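Side-chain contact in putative Nitroreductase (PDB 3E39), which binds flavin mononucleotide and probably acts as an FMN-dependent oxidoreductase of the nitroreductase type: residues T131-A135 with L136-P140. Residues are numbered along the deposited sequence; the frame is centred on the assembly and turned at random.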
# COMPACT_ATOMS: atom_id res chain seq x y z
N THR A 131 10.61 9.64 -21.38
CA THR A 131 10.16 10.68 -22.30
C THR A 131 9.14 11.58 -21.62
O THR A 131 9.18 12.80 -21.77
CB THR A 131 9.61 10.06 -23.60
OG1 THR A 131 8.54 9.14 -23.31
CG2 THR A 131 10.72 9.30 -24.33
N LEU A 132 8.24 10.99 -20.84
CA LEU A 132 7.23 11.80 -20.16
C LEU A 132 7.78 12.81 -19.14
O LEU A 132 7.35 13.96 -19.13
CB LEU A 132 6.16 10.89 -19.52
CG LEU A 132 5.04 11.53 -18.70
CD1 LEU A 132 4.21 12.54 -19.51
CD2 LEU A 132 4.17 10.40 -18.14
N LEU A 133 8.71 12.41 -18.28
CA LEU A 133 9.19 13.32 -17.24
C LEU A 133 9.82 14.59 -17.80
O LEU A 133 9.44 15.70 -17.40
CB LEU A 133 10.09 12.59 -16.23
CG LEU A 133 9.34 12.07 -14.98
CD1 LEU A 133 8.16 11.12 -15.35
CD2 LEU A 133 10.29 11.42 -13.95
N PRO A 134 10.79 14.45 -18.73
CA PRO A 134 11.35 15.67 -19.34
C PRO A 134 10.26 16.56 -19.99
O PRO A 134 10.37 17.80 -19.91
CB PRO A 134 12.31 15.11 -20.39
CG PRO A 134 12.71 13.79 -19.88
CD PRO A 134 11.47 13.24 -19.21
N ALA A 135 9.20 15.96 -20.55
CA ALA A 135 8.10 16.71 -21.17
C ALA A 135 7.32 17.54 -20.13
O ALA A 135 6.67 18.53 -20.48
CB ALA A 135 7.15 15.79 -21.95
N LEU A 136 7.38 17.11 -18.86
CA LEU A 136 6.72 17.78 -17.75
C LEU A 136 7.70 18.64 -16.96
O LEU A 136 7.41 19.08 -15.85
CB LEU A 136 6.10 16.71 -16.82
CG LEU A 136 4.94 15.86 -17.36
CD1 LEU A 136 4.62 14.72 -16.35
CD2 LEU A 136 3.74 16.77 -17.65
N ALA A 137 8.89 18.86 -17.54
CA ALA A 137 9.96 19.63 -16.94
C ALA A 137 10.49 19.01 -15.66
O ALA A 137 10.88 19.71 -14.74
CB ALA A 137 9.54 21.09 -16.71
N LEU A 138 10.44 17.68 -15.60
CA LEU A 138 10.95 16.92 -14.43
C LEU A 138 12.22 16.14 -14.82
O LEU A 138 12.40 15.74 -15.97
CB LEU A 138 9.87 15.99 -13.87
CG LEU A 138 8.56 16.65 -13.43
CD1 LEU A 138 7.48 15.62 -13.02
CD2 LEU A 138 8.84 17.64 -12.29
N ASP A 139 13.07 15.90 -13.84
CA ASP A 139 14.36 15.27 -14.05
C ASP A 139 14.31 13.80 -13.64
O ASP A 139 14.16 13.51 -12.45
CB ASP A 139 15.37 16.05 -13.20
CG ASP A 139 16.80 15.59 -13.40
OD1 ASP A 139 17.07 14.76 -14.28
OD2 ASP A 139 17.65 16.12 -12.64
N PRO A 140 14.40 12.88 -14.61
CA PRO A 140 14.41 11.46 -14.25
C PRO A 140 15.62 11.05 -13.41
O PRO A 140 15.61 9.97 -12.82
CB PRO A 140 14.40 10.73 -15.60
CG PRO A 140 14.10 11.77 -16.64
CD PRO A 140 14.52 13.07 -16.07
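CG of Leu-133, in the last turn of helix 129-135, lies 4.1 Å from CB of Leu-138 in the loop that follows. The same leucine leans on Pro-140, its CB against CG of Pro-140 and its CD2 against CA of Pro-140. That proline ring also packs against Pro-134, the two side chains crossing at about a right angle, with CG of Pro-140 4.0 Å from CD of Pro-134. Leu-132 and Leu-136, one helical turn apart, meet CD1 to CD1 at 3.9 Å. Leu-132 reaches across because its CG stands anti to the backbone N (chi1 177°), whereas Leu-136 holds its own CG beside the backbone N, close to Leu-132 O.

The Leu-133/Leu-138 pair is the apolar contact of a Schellman motif that ends the helix. Its outer bond runs from Leu-138 N to Leu-133 O (2.9 Å, 159° at the hydrogen), and its inner one from Ala-137 N to Pro-134 O (3.0 Å). Ala-137, with a positive phi of 64°, is the C-prime residue; the reversal brings Pro-140 back alongside Leu-133 and Pro-134. Leu-133 O is gripped twice, since Leu-136 N also donates to it at 2.9 Å, from the opposite face of the carbonyl plane to Leu-138 N; a weaker bond links Leu-136 N to Leu-132 O. Pro-134 has no N-H to give, and its CA makes a C-H...O contact with Leu-138 O.

Beneath this turn, Leu-133 and Leu-138 both rest on Phe-85 of strand 80-87, while Leu-136 touches Leu-83. Leu-132 packs against Ile-64 and Leu-65 of helix 61-66 and, like Leu-133, against Phe-145, joining the helix end to strand 143-152.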